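Local atomic coordinates of phenylalanine ammonia-lyase (Rhodosporidium toruloides, PDB entry 1Y2M), a protein that catalyses the non-oxidative deamination of L-phenylalanine and L-tyrosine to trans-cinnamate and p-coumarate, the committed step into phenylpropanoid metabolism, as a homotetramer. Residues 293-297 with 435-439; 298-302 with 657-662; 301-307 with 359-365; 310-316 with 365-370. All coordinates share one frame. Numbering follows the deposited sequence.

Interaction 1 of 4, residues 293-297 with 435-439; sequences SQSLT and LNFTQ
This is a buried, polar helix-to-helix contact between segments of helices 273-303 and 416-443 that run nearly parallel here, in the helical bundle at the core of the PAL/histidase fold. Both segments are regular alpha helix; their axes approach to 10.5 Å at a crossing angle of 19°. Ser293 and Asn436 set the register, with CA atoms 6.7 Å apart. At that spacing the gap is bridged by side chains, chiefly amide and hydroxyl groups, and the two segments bury 211 Å² between them. Asn436 and Gln439, one turn apart and both with chi1 in the m well, point toward helix 273-303, while Ser293 (chi1 t) and Thr297 (chi1 m) lie sideways on it. Leu296 lays its CB 4.0 Å from Asn436 ND2, and His527 of helix 506-560 packs against Leu296, Asn436 and Gln439. Gln439 NE2 also bonds to the carbonyl of Pro364, so the pair is tied to a third part of the chain. Asn436 ND2 reaches Ser293 O in a weak bond of 3.4 Å. Gln439 NE2 donates to Thr297 OG1 at 2.9 Å, and Ser293 OG donates to Asn436 OD1 at 2.6 Å.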
loop_
_atom_site.group_PDB
_atom_site.type_symbol
_atom_site.label_atom_id
_atom_site.label_comp_id
_atom_site.label_asym_id
_atom_site.label_seq_id
_atom_site.Cartn_x
_atom_site.Cartn_y
_atom_site.Cartn_z
ATOM N N SER B 293 22.857 3.384 -11.239
ATOM C CA SER B 293 22.858 2.397 -10.150
ATOM C C SER B 293 23.960 1.353 -10.380
ATOM O O SER B 293 24.650 0.927 -9.451
ATOM C CB SER B 293 21.507 1.686 -10.076
ATOM O OG SER B 293 21.576 0.721 -9.035
ATOM N N GLN B 294 24.111 0.944 -11.632
ATOM C CA GLN B 294 25.133 -0.040 -12.015
ATOM C C GLN B 294 26.543 0.552 -11.868
ATOM O O GLN B 294 27.478 -0.081 -11.362
ATOM C CB GLN B 294 24.897 -0.498 -13.435
ATOM C CG GLN B 294 23.670 -1.380 -13.464
ATOM C CD GLN B 294 23.287 -1.861 -14.848
ATOM O OE1 GLN B 294 24.133 -2.396 -15.557
ATOM N NE2 GLN B 294 22.042 -1.692 -15.224
ATOM N N SER B 295 26.680 1.780 -12.324
ATOM C CA SER B 295 27.932 2.504 -12.187
ATOM C C SER B 295 28.352 2.681 -10.724
ATOM O O SER B 295 29.505 2.480 -10.344
ATOM C CB SER B 295 27.873 3.854 -12.930
ATOM O OG SER B 295 27.691 3.649 -14.342
ATOM N N LEU B 296 27.392 3.037 -9.878
ATOM C CA LEU B 296 27.625 3.192 -8.461
ATOM C C LEU B 296 27.950 1.870 -7.796
ATOM O O LEU B 296 28.800 1.827 -6.917
ATOM C CB LEU B 296 26.388 3.803 -7.813
ATOM C CG LEU B 296 26.224 5.286 -8.081
ATOM C CD1 LEU B 296 24.884 5.744 -7.628
ATOM C CD2 LEU B 296 27.281 6.046 -7.330
ATOM N N THR B 297 27.333 0.787 -8.237
ATOM C CA THR B 297 27.696 -0.550 -7.795
ATOM C C THR B 297 29.202 -0.823 -8.034
ATOM O O THR B 297 29.921 -1.250 -7.125
ATOM C CB THR B 297 26.821 -1.645 -8.472
ATOM O OG1 THR B 297 25.455 -1.466 -8.101
ATOM C CG2 THR B 297 27.263 -3.023 -7.991
ATOM N N LEU B 435 18.658 -1.122 -3.117
ATOM C CA LEU B 435 20.002 -1.631 -3.385
ATOM C C LEU B 435 21.098 -0.631 -3.095
ATOM O O LEU B 435 22.036 -0.888 -2.322
ATOM C CB LEU B 435 20.114 -2.053 -4.853
ATOM C CG LEU B 435 21.452 -2.757 -5.176
ATOM C CD1 LEU B 435 21.575 -4.100 -4.335
ATOM C CD2 LEU B 435 21.594 -3.018 -6.638
ATOM N N ASN B 436 21.000 0.522 -3.731
ATOM C CA ASN B 436 22.062 1.497 -3.568
ATOM C C ASN B 436 22.076 2.014 -2.122
ATOM O O ASN B 436 23.135 2.306 -1.585
ATOM C CB ASN B 436 21.935 2.634 -4.600
ATOM C CG ASN B 436 22.155 2.119 -6.022
ATOM O OD1 ASN B 436 21.245 2.074 -6.794
ATOM N ND2 ASN B 436 23.385 1.687 -6.340
ATOM N N PHE B 437 20.931 2.148 -1.474
ATOM C CA PHE B 437 20.967 2.561 -0.047
ATOM C C PHE B 437 21.797 1.510 0.736
ATOM O O PHE B 437 22.619 1.837 1.582
ATOM C CB PHE B 437 19.564 2.559 0.532
ATOM C CG PHE B 437 19.532 2.595 2.028
ATOM C CD1 PHE B 437 19.964 3.702 2.726
ATOM C CD2 PHE B 437 19.110 1.503 2.722
ATOM C CE1 PHE B 437 19.966 3.724 4.106
ATOM C CE2 PHE B 437 19.127 1.492 4.113
ATOM C CZ PHE B 437 19.551 2.621 4.796
ATOM N N THR B 438 21.508 0.234 0.529
ATOM C CA THR B 438 22.198 -0.812 1.304
ATOM C C THR B 438 23.678 -0.850 1.004
ATOM O O THR B 438 24.522 -1.067 1.917
ATOM C CB THR B 438 21.645 -2.251 1.130
ATOM O OG1 THR B 438 21.782 -2.719 -0.226
ATOM C CG2 THR B 438 20.182 -2.293 1.524
ATOM N N GLN B 439 24.031 -0.568 -0.244
ATOM C CA GLN B 439 25.499 -0.432 -0.593
ATOM C C GLN B 439 26.136 0.734 0.152
ATOM O O GLN B 439 27.240 0.599 0.722
ATOM C CB GLN B 439 25.699 -0.211 -2.099
ATOM C CG GLN B 439 25.311 -1.377 -2.956
ATOM C CD GLN B 439 25.298 -1.049 -4.426
ATOM O OE1 GLN B 439 25.454 0.126 -4.798
ATOM N NE2 GLN B 439 25.091 -2.070 -5.285
#

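Interaction 2 of 4, residues 298-302 with 657-662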
loop_
_atom_site.group_PDB
_atom_site.type_symbol
_atom_site.label_atom_id
_atom_site.label_comp_id
_atom_site.label_asym_id
_atom_site.label_seq_id
_atom_site.Cartn_x
_atom_site.Cartn_y
_atom_site.Cartn_z
ATOM N N ALA B 298 29.647 -0.554 -9.254
ATOM C CA ALA B 298 31.056 -0.770 -9.641
ATOM C C ALA B 298 31.958 0.104 -8.738
ATOM O O ALA B 298 32.956 -0.382 -8.141
ATOM C CB ALA B 298 31.271 -0.448 -11.085
HETATM N N MSE B 299 31.617 1.378 -8.592
HETATM C CA MSE B 299 32.500 2.283 -7.814
HETATM C C MSE B 299 32.549 1.924 -6.348
HETATM O O MSE B 299 33.547 2.119 -5.640
HETATM C CB MSE B 299 32.099 3.720 -8.066
HETATM C CG MSE B 299 32.303 4.040 -9.473
HETATM SE SE MSE B 299 31.942 5.931 -9.872
HETATM C CE MSE B 299 33.646 6.607 -9.455
ATOM N N THR B 300 31.427 1.416 -5.862
ATOM C CA THR B 300 31.388 0.891 -4.480
ATOM C C THR B 300 32.252 -0.355 -4.310
ATOM O O THR B 300 32.900 -0.539 -3.273
ATOM C CB THR B 300 29.945 0.679 -3.999
ATOM O OG1 THR B 300 29.170 1.892 -4.165
ATOM C CG2 THR B 300 29.903 0.274 -2.527
ATOM N N VAL B 301 32.242 -1.266 -5.284
ATOM C CA VAL B 301 33.117 -2.434 -5.184
ATOM C C VAL B 301 34.555 -1.903 -5.073
ATOM O O VAL B 301 35.352 -2.397 -4.266
ATOM C CB VAL B 301 32.964 -3.382 -6.408
ATOM C CG1 VAL B 301 34.036 -4.458 -6.411
ATOM C CG2 VAL B 301 31.555 -4.032 -6.465
ATOM N N GLU B 302 34.882 -0.878 -5.863
ATOM C CA GLU B 302 36.237 -0.309 -5.805
ATOM C C GLU B 302 36.544 0.312 -4.427
ATOM O O GLU B 302 37.533 -0.010 -3.791
ATOM C CB GLU B 302 36.437 0.715 -6.928
ATOM C CG GLU B 302 36.421 0.088 -8.303
ATOM C CD GLU B 302 36.823 1.109 -9.372
ATOM O OE1 GLU B 302 35.985 1.986 -9.636
ATOM O OE2 GLU B 302 37.973 1.071 -9.921
ATOM N N TYR B 657 44.477 4.229 -9.510
ATOM C CA TYR B 657 43.907 2.961 -9.158
ATOM C C TYR B 657 42.553 2.706 -9.763
ATOM O O TYR B 657 42.157 1.557 -9.879
ATOM C CB TYR B 657 43.790 2.865 -7.639
ATOM C CG TYR B 657 45.099 3.079 -6.913
ATOM C CD1 TYR B 657 46.117 2.132 -6.966
ATOM C CD2 TYR B 657 45.314 4.229 -6.175
ATOM C CE1 TYR B 657 47.325 2.340 -6.298
ATOM C CE2 TYR B 657 46.520 4.465 -5.538
ATOM C CZ TYR B 657 47.511 3.526 -5.597
ATOM O OH TYR B 657 48.695 3.772 -4.933
ATOM N N LEU B 658 41.813 3.769 -10.096
ATOM C CA LEU B 658 40.470 3.580 -10.635
ATOM C C LEU B 658 40.548 2.836 -11.953
ATOM O O LEU B 658 41.510 3.001 -12.712
ATOM C CB LEU B 658 39.799 4.917 -10.899
ATOM C CG LEU B 658 39.287 5.613 -9.659
ATOM C CD1 LEU B 658 39.083 7.061 -9.942
ATOM C CD2 LEU B 658 38.050 5.021 -9.225
ATOM N N SER B 659 39.484 2.089 -12.255
ATOM C CA SER B 659 39.248 1.603 -13.617
ATOM C C SER B 659 39.281 2.740 -14.557
ATOM O O SER B 659 38.797 3.790 -14.202
ATOM C CB SER B 659 37.842 1.014 -13.787
ATOM O OG SER B 659 37.919 -0.325 -13.422
ATOM N N PRO B 660 39.746 2.517 -15.802
ATOM C CA PRO B 660 39.634 3.609 -16.756
ATOM C C PRO B 660 38.215 4.104 -17.010
ATOM O O PRO B 660 38.036 5.264 -17.371
ATOM C CB PRO B 660 40.226 3.023 -18.043
ATOM C CG PRO B 660 40.224 1.578 -17.864
ATOM C CD PRO B 660 40.425 1.356 -16.390
ATOM N N ARG B 661 37.234 3.212 -16.866
ATOM C CA ARG B 661 35.840 3.544 -17.132
ATOM C C ARG B 661 35.237 4.243 -15.947
ATOM O O ARG B 661 34.404 5.128 -16.100
ATOM C CB ARG B 661 35.020 2.306 -17.550
ATOM C CG ARG B 661 35.389 1.801 -18.931
ATOM C CD ARG B 661 34.619 0.580 -19.341
ATOM N NE ARG B 661 35.039 0.106 -20.660
ATOM C CZ ARG B 661 34.553 0.535 -21.829
ATOM N NH1 ARG B 661 33.580 1.436 -21.892
ATOM N NH2 ARG B 661 35.024 0.022 -22.957
ATOM N N THR B 662 35.596 3.842 -14.738
ATOM C CA THR B 662 34.992 4.533 -13.585
ATOM C C THR B 662 35.665 5.893 -13.353
ATOM O O THR B 662 35.060 6.794 -12.772
ATOM C CB THR B 662 35.013 3.728 -12.281
ATOM O OG1 THR B 662 36.338 3.357 -11.942
ATOM C CG2 THR B 662 34.157 2.450 -12.372
#
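Glu302 extends its carboxylate onto the loop 657-662, against Leu658, Ser659 and Thr662, and both of its oxygens are used. OE1 accepts from the hydroxyl of Thr662, with Thr662 OG1 to Glu302 OE1 at 2.7 Å, while OE2 takes the backbone amide of the loop, Ser659 N to Glu302 OE2, at 3.0 Å and a near-linear 163°. OE2 has a further partner in the hydroxyl of Ser339. One buried acid on the last turns of a helix thus holds a loop that lacks regular structure, at a point away from the annotated sites. Ser659 turns its own hydroxyl to the carbonyls of Leu335 and Glu337. Leu658 CD2 is in van der Waals contact with the carboxylate, 3.7 Å from Glu302 OE1. The apolar part lies beside these bonds: the methyl of Thr662 lies against both Ala298 (CB to Thr662 CG2 4.3 Å) and selenomethionine Met299 (CG to Thr662 CG2 3.8 Å). Met299 also brings its CE to 3.6 Å from Thr662 O. Around this junction, helix 506-560 packs on Met299 through Val531, Leu532 and Ile535, helix 323-336 meets Ala298 and Glu302 through Leu335 and Leu336, and helix 662-672 leads away from the loop.

Interaction 3 of 4, residues 301-307 with 359-365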
loop_
_atom_site.group_PDB
_atom_site.type_symbol
_atom_site.label_atom_id
_atom_site.label_comp_id
_atom_site.label_asym_id
_atom_site.label_seq_id
_atom_site.Cartn_x
_atom_site.Cartn_y
_atom_site.Cartn_z
ATOM N N VAL B 301 32.242 -1.266 -5.284
ATOM C CA VAL B 301 33.117 -2.434 -5.184
ATOM C C VAL B 301 34.555 -1.903 -5.073
ATOM O O VAL B 301 35.352 -2.397 -4.266
ATOM C CB VAL B 301 32.964 -3.382 -6.408
ATOM C CG1 VAL B 301 34.036 -4.458 -6.411
ATOM C CG2 VAL B 301 31.555 -4.032 -6.465
ATOM N N GLU B 302 34.882 -0.878 -5.863
ATOM C CA GLU B 302 36.237 -0.309 -5.805
ATOM C C GLU B 302 36.544 0.312 -4.427
ATOM O O GLU B 302 37.533 -0.010 -3.791
ATOM C CB GLU B 302 36.437 0.715 -6.928
ATOM C CG GLU B 302 36.421 0.088 -8.303
ATOM C CD GLU B 302 36.823 1.109 -9.372
ATOM O OE1 GLU B 302 35.985 1.986 -9.636
ATOM O OE2 GLU B 302 37.973 1.071 -9.921
ATOM N N ALA B 303 35.643 1.150 -3.911
ATOM C CA ALA B 303 35.868 1.791 -2.615
ATOM C C ALA B 303 35.974 0.749 -1.493
ATOM O O ALA B 303 36.696 0.940 -0.552
ATOM C CB ALA B 303 34.755 2.743 -2.287
HETATM N N MSE B 304 35.257 -0.365 -1.631
HETATM C CA MSE B 304 35.226 -1.420 -0.597
HETATM C C MSE B 304 36.324 -2.449 -0.792
HETATM O O MSE B 304 36.391 -3.398 -0.055
HETATM C CB MSE B 304 33.875 -2.110 -0.633
HETATM C CG MSE B 304 32.718 -1.216 -0.253
HETATM SE SE MSE B 304 32.676 -1.110 1.745
HETATM C CE MSE B 304 32.030 -2.947 2.210
ATOM N N VAL B 305 37.203 -2.224 -1.768
ATOM C CA VAL B 305 38.202 -3.212 -2.206
ATOM C C VAL B 305 37.550 -4.603 -2.266
ATOM O O VAL B 305 38.075 -5.618 -1.772
ATOM C CB VAL B 305 39.510 -3.149 -1.387
ATOM C CG1 VAL B 305 40.535 -4.111 -1.907
ATOM C CG2 VAL B 305 40.123 -1.782 -1.582
ATOM N N GLY B 306 36.386 -4.631 -2.900
ATOM C CA GLY B 306 35.603 -5.833 -3.005
ATOM C C GLY B 306 35.921 -6.660 -4.222
ATOM O O GLY B 306 36.894 -6.399 -4.927
ATOM N N HIS B 307 35.067 -7.653 -4.457
ATOM C CA HIS B 307 35.374 -8.674 -5.460
ATOM C C HIS B 307 34.706 -8.409 -6.802
ATOM O O HIS B 307 33.473 -8.461 -6.953
ATOM C CB HIS B 307 34.924 -10.030 -4.962
ATOM C CG HIS B 307 35.695 -10.516 -3.785
ATOM N ND1 HIS B 307 35.256 -10.374 -2.488
ATOM C CD2 HIS B 307 36.867 -11.192 -3.717
ATOM C CE1 HIS B 307 36.140 -10.915 -1.667
ATOM N NE2 HIS B 307 37.133 -11.414 -2.388
ATOM N N ARG B 359 35.098 -13.170 4.296
ATOM C CA ARG B 359 35.941 -13.140 3.103
ATOM C C ARG B 359 35.153 -12.791 1.848
ATOM O O ARG B 359 35.744 -12.388 0.856
ATOM C CB ARG B 359 36.602 -14.512 2.921
ATOM C CG ARG B 359 37.312 -14.982 4.192
ATOM C CD ARG B 359 37.694 -16.441 4.180
ATOM N NE ARG B 359 38.208 -16.834 5.494
ATOM C CZ ARG B 359 38.561 -18.073 5.829
ATOM N NH1 ARG B 359 38.471 -19.064 4.949
ATOM N NH2 ARG B 359 39.014 -18.327 7.052
ATOM N N GLN B 360 33.838 -12.921 1.880
ATOM C CA GLN B 360 33.096 -12.607 0.687
ATOM C C GLN B 360 32.212 -11.394 0.864
ATOM O O GLN B 360 31.765 -11.061 1.980
ATOM C CB GLN B 360 32.315 -13.819 0.192
ATOM C CG GLN B 360 32.044 -13.810 -1.317
ATOM C CD GLN B 360 33.145 -13.135 -2.123
ATOM O OE1 GLN B 360 32.917 -12.024 -2.652
ATOM N NE2 GLN B 360 34.375 -13.784 -2.193
ATOM N N ASP B 361 31.950 -10.740 -0.259
ATOM C CA ASP B 361 31.178 -9.490 -0.248
ATOM C C ASP B 361 29.781 -9.762 0.232
ATOM O O ASP B 361 29.244 -10.820 0.013
ATOM C CB ASP B 361 31.147 -8.852 -1.644
ATOM C CG ASP B 361 32.469 -8.235 -2.045
ATOM O OD1 ASP B 361 33.394 -8.143 -1.188
ATOM O OD2 ASP B 361 32.574 -7.838 -3.213
ATOM N N ARG B 362 29.144 -8.764 0.827
ATOM C CA ARG B 362 27.788 -8.936 1.245
ATOM C C ARG B 362 26.829 -8.764 0.055
ATOM O O ARG B 362 27.241 -8.454 -1.057
ATOM C CB ARG B 362 27.484 -7.947 2.372
ATOM C CG ARG B 362 28.354 -8.210 3.618
ATOM C CD ARG B 362 28.061 -7.137 4.635
ATOM N NE ARG B 362 28.886 -7.268 5.833
ATOM C CZ ARG B 362 30.056 -6.658 6.002
ATOM N NH1 ARG B 362 30.576 -5.890 5.052
ATOM N NH2 ARG B 362 30.717 -6.833 7.143
ATOM N N TYR B 363 25.548 -8.929 0.320
ATOM C CA TYR B 363 24.615 -9.079 -0.788
ATOM C C TYR B 363 24.422 -7.822 -1.617
ATOM O O TYR B 363 24.127 -7.941 -2.855
ATOM C CB TYR B 363 23.260 -9.601 -0.300
ATOM C CG TYR B 363 23.184 -11.057 0.093
ATOM C CD1 TYR B 363 24.305 -11.857 0.288
ATOM C CD2 TYR B 363 21.923 -11.592 0.404
ATOM C CE1 TYR B 363 24.160 -13.220 0.714
ATOM C CE2 TYR B 363 21.792 -12.848 0.826
ATOM C CZ TYR B 363 22.872 -13.670 0.962
ATOM O OH TYR B 363 22.596 -14.951 1.428
ATOM N N PRO B 364 24.503 -6.607 -1.006
ATOM C CA PRO B 364 24.333 -5.420 -1.849
ATOM C C PRO B 364 25.254 -5.340 -3.080
ATOM O O PRO B 364 24.877 -4.832 -4.117
ATOM C CB PRO B 364 24.537 -4.260 -0.859
ATOM C CG PRO B 364 23.952 -4.884 0.437
ATOM C CD PRO B 364 24.588 -6.246 0.432
ATOM N N LEU B 365 26.451 -5.888 -2.951
ATOM C CA LEU B 365 27.390 -5.971 -4.060
ATOM C C LEU B 365 27.285 -7.324 -4.786
ATOM O O LEU B 365 27.141 -7.373 -6.012
ATOM C CB LEU B 365 28.805 -5.780 -3.507
ATOM C CG LEU B 365 29.069 -4.368 -2.972
ATOM C CD1 LEU B 365 30.533 -4.263 -2.457
ATOM C CD2 LEU B 365 28.738 -3.232 -4.001
HETATM O O HOH W 1 31.180 -8.035 -5.493
#
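Asp361 meets His307 with both carboxylate oxygens. Its OD2 accepts the backbone amide, His307 N to Asp361 OD2 at 2.8 Å and almost linear, and OD1 takes a weak, longer bond from the ring, His307 ND1 to Asp361 OD1 at 3.2 Å. A water bridges the two residues, donating to His307 O at 2.8 Å and to Asp361 OD2 at 2.7 Å. The imidazole edge also lies against the loop backbone, with His307 CE1 2.9 Å from Arg359 O, and, in the conformer given here, Gln360 NE2 sits over one ring face. Gln360 OE1 in turn accepts from Asp361 N at 2.9 Å. The close approach at Gly306, whose CA is 3.6 Å from Asp361 OD2, leaves no space for a CB, which would clash with that oxygen. The chain reaches this point through a Schellman motif ending helix 273-303: Val305 has positive phi, and Gly306 N and Val305 N bond back to Val301 O and Glu302 O. Farther in, Leu365 fills the apolar side, its CD2 3.8 Å from Val301 CG2 and its CD1 4.3 Å from Met304 CG. Arg362 NH1 forms a salt bridge with Glu442 of helix 416-443. Since Gln360 and neighbouring Arg366 are, by similarity, cinnamate-binding residues, this carboxylate-to-histidine network is consistent with positioning the loop that carries Gln360.

Interaction 4 of 4, residues 310-316 with 365-370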
loop_
_atom_site.group_PDB
_atom_site.type_symbol
_atom_site.label_atom_id
_atom_site.label_comp_id
_atom_site.label_asym_id
_atom_site.label_seq_id
_atom_site.Cartn_x
_atom_site.Cartn_y
_atom_site.Cartn_z
ATOM N N SER B 310 32.223 -11.389 -8.488
ATOM C CA SER B 310 30.740 -11.510 -8.440
ATOM C C SER B 310 30.120 -11.402 -9.829
ATOM O O SER B 310 29.006 -11.862 -10.035
ATOM C CB SER B 310 30.117 -10.456 -7.534
ATOM O OG SER B 310 30.546 -10.609 -6.227
ATOM N N PHE B 311 30.833 -10.765 -10.763
ATOM C CA PHE B 311 30.268 -10.409 -12.067
ATOM C C PHE B 311 30.820 -11.256 -13.202
ATOM O O PHE B 311 30.620 -10.947 -14.335
ATOM C CB PHE B 311 30.517 -8.921 -12.300
ATOM C CG PHE B 311 30.136 -8.106 -11.120
ATOM C CD1 PHE B 311 28.803 -7.868 -10.871
ATOM C CD2 PHE B 311 31.066 -7.636 -10.229
ATOM C CE1 PHE B 311 28.417 -7.208 -9.770
ATOM C CE2 PHE B 311 30.671 -7.007 -9.065
ATOM C CZ PHE B 311 29.355 -6.765 -8.852
ATOM N N HIS B 312 31.551 -12.319 -12.861
ATOM C CA HIS B 312 32.140 -13.224 -13.816
ATOM C C HIS B 312 31.068 -13.911 -14.654
ATOM O O HIS B 312 30.033 -14.268 -14.112
ATOM C CB HIS B 312 32.944 -14.274 -13.051
ATOM C CG HIS B 312 33.860 -15.061 -13.918
ATOM N ND1 HIS B 312 33.423 -16.102 -14.716
ATOM C CD2 HIS B 312 35.199 -14.976 -14.101
ATOM C CE1 HIS B 312 34.461 -16.612 -15.351
ATOM N NE2 HIS B 312 35.550 -15.944 -14.993
ATOM N N PRO B 313 31.297 -14.077 -15.977
ATOM C CA PRO B 313 30.277 -14.751 -16.803
ATOM C C PRO B 313 29.817 -16.119 -16.326
ATOM O O PRO B 313 28.683 -16.519 -16.639
ATOM C CB PRO B 313 30.968 -14.959 -18.152
ATOM C CG PRO B 313 32.138 -14.048 -18.162
ATOM C CD PRO B 313 32.460 -13.638 -16.778
ATOM N N PHE B 314 30.669 -16.883 -15.650
ATOM C CA PHE B 314 30.240 -18.199 -15.216
ATOM C C PHE B 314 29.008 -18.092 -14.303
ATOM O O PHE B 314 28.116 -18.947 -14.337
ATOM C CB PHE B 314 31.360 -18.932 -14.480
ATOM C CG PHE B 314 31.005 -20.305 -14.118
ATOM C CD1 PHE B 314 30.938 -21.315 -15.088
ATOM C CD2 PHE B 314 30.652 -20.587 -12.845
ATOM C CE1 PHE B 314 30.584 -22.642 -14.728
ATOM C CE2 PHE B 314 30.285 -21.885 -12.484
ATOM C CZ PHE B 314 30.219 -22.882 -13.387
ATOM N N LEU B 315 28.967 -17.037 -13.516
ATOM C CA LEU B 315 27.940 -16.839 -12.492
ATOM C C LEU B 315 26.642 -16.324 -13.035
ATOM O O LEU B 315 25.683 -16.142 -12.280
ATOM C CB LEU B 315 28.433 -15.918 -11.383
ATOM C CG LEU B 315 29.481 -16.509 -10.432
ATOM C CD1 LEU B 315 30.043 -15.419 -9.511
ATOM C CD2 LEU B 315 28.881 -17.612 -9.586
ATOM N N HIS B 316 26.616 -16.004 -14.330
ATOM C CA HIS B 316 25.415 -15.451 -14.949
ATOM C C HIS B 316 25.114 -16.159 -16.277
ATOM O O HIS B 316 24.220 -17.037 -16.345
ATOM C CB HIS B 316 25.593 -13.948 -15.099
ATOM C CG HIS B 316 26.019 -13.300 -13.836
ATOM N ND1 HIS B 316 25.139 -12.983 -12.821
ATOM C CD2 HIS B 316 27.255 -13.027 -13.364
ATOM C CE1 HIS B 316 25.817 -12.473 -11.800
ATOM N NE2 HIS B 316 27.110 -12.508 -12.098
ATOM N N LEU B 365 26.451 -5.888 -2.951
ATOM C CA LEU B 365 27.390 -5.971 -4.060
ATOM C C LEU B 365 27.285 -7.324 -4.786
ATOM O O LEU B 365 27.141 -7.373 -6.012
ATOM C CB LEU B 365 28.805 -5.780 -3.507
ATOM C CG LEU B 365 29.069 -4.368 -2.972
ATOM C CD1 LEU B 365 30.533 -4.263 -2.457
ATOM C CD2 LEU B 365 28.738 -3.232 -4.001
ATOM N N ARG B 366 27.353 -8.418 -4.032
ATOM C CA ARG B 366 27.465 -9.754 -4.635
ATOM C C ARG B 366 26.185 -10.222 -5.334
ATOM O O ARG B 366 26.271 -11.042 -6.238
ATOM C CB ARG B 366 27.910 -10.768 -3.603
ATOM C CG ARG B 366 27.965 -12.251 -4.068
ATOM C CD ARG B 366 28.900 -13.059 -3.205
ATOM N NE ARG B 366 28.593 -13.010 -1.776
ATOM C CZ ARG B 366 28.000 -13.969 -1.075
ATOM N NH1 ARG B 366 27.539 -15.071 -1.662
ATOM N NH2 ARG B 366 27.832 -13.810 0.227
ATOM N N THR B 367 25.027 -9.703 -4.922
ATOM C CA THR B 367 23.762 -10.094 -5.577
ATOM C C THR B 367 23.190 -8.995 -6.453
ATOM O O THR B 367 22.009 -9.069 -6.888
ATOM C CB THR B 367 22.657 -10.561 -4.557
ATOM O OG1 THR B 367 22.120 -9.438 -3.847
ATOM C CG2 THR B 367 23.167 -11.640 -3.621
ATOM N N SER B 368 23.998 -7.973 -6.761
ATOM C CA SER B 368 23.509 -6.833 -7.539
ATOM C C SER B 368 22.942 -7.210 -8.915
ATOM O O SER B 368 21.877 -6.725 -9.288
ATOM C CB SER B 368 24.537 -5.686 -7.552
ATOM O OG SER B 368 25.827 -6.091 -7.984
ATOM N N PRO B 369 23.621 -8.107 -9.679
ATOM C CA PRO B 369 22.987 -8.441 -11.009
ATOM C C PRO B 369 21.632 -9.147 -10.845
ATOM O O PRO B 369 20.704 -8.940 -11.650
ATOM C CB PRO B 369 24.013 -9.345 -11.687
ATOM C CG PRO B 369 25.334 -9.050 -10.932
ATOM C CD PRO B 369 24.911 -8.819 -9.509
ATOM N N GLN B 370 21.573 -10.013 -9.847
ATOM C CA GLN B 370 20.379 -10.765 -9.565
ATOM C C GLN B 370 19.271 -9.832 -9.041
ATOM O O GLN B 370 18.077 -10.107 -9.211
ATOM C CB GLN B 370 20.693 -11.904 -8.583
ATOM C CG GLN B 370 21.657 -12.963 -9.083
ATOM C CD GLN B 370 23.081 -12.638 -8.834
ATOM O OE1 GLN B 370 23.401 -11.556 -8.393
ATOM N NE2 GLN B 370 23.961 -13.612 -9.080
HETATM O O HOH W 2 26.771 -12.794 -8.427
#
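In the helical core of the PAL/histidase fold, a 3-10 segment, loop and short helix (310-316) pack on the break between helices 363-366 and 368-391. Residues 310-311 end the 3-10 segment, and before helix 314-318 His312 caps the amide of Phe314 through its ND1. In 365-370 the chain leaves helical geometry at Thr367 and re-enters it at Ser368. The CA atoms of Ser310 and Arg366 are 5.3 Å apart. Phe311 directs its ring edge at residues 365-370, with Phe311 CD1 3.7 Å from Pro369 CG and Phe311 CE1 3.3 Å from Ser368 OG, whose hydroxyl bonds back to Leu365 O. His316 CE1 packs 3.6 Å from Pro369 CG. Arg366, by similarity a cinnamate-binding residue, points its CA-to-CB bond away overall, although Arg366 CB still lies 3.7 Å from Ser310 OG; its guanidinium is used by Asp361 O and by Gly410 of a neighbouring subunit. Gln370 likewise bonds to Asn412 of that subunit, placing the contact at the subunit interface. His316 NE2 donates to Ser310 O at 2.9 Å, and a water donates to Ser310 O at 2.9 Å and to Arg366 O at 2.8 Å, and accepts from Gln370 NE2 at 3.0 Å.

From the N terminus, helix 273-303 supplies the first partner of interactions 1, 2 and 3. Interaction 1 closes a loop of 137 residues onto helix 416-443, inside which interactions 3 and 4 nest with short loops of 51 and 48 residues. Interaction 2 spans a much longer loop, to the segment before helix 662-672; it crosses interaction 1 and encloses interaction 4. Interactions 3 and 4 cross each other and share Leu365, which joins all four contacts by also packing on Thr297, Gln439 and Thr300. Interactions 1 to 3 tie helix 273-303 to three later parts of the chain; interaction 4 brings residues 310-316 onto the junction of helices 363-366 and 368-391.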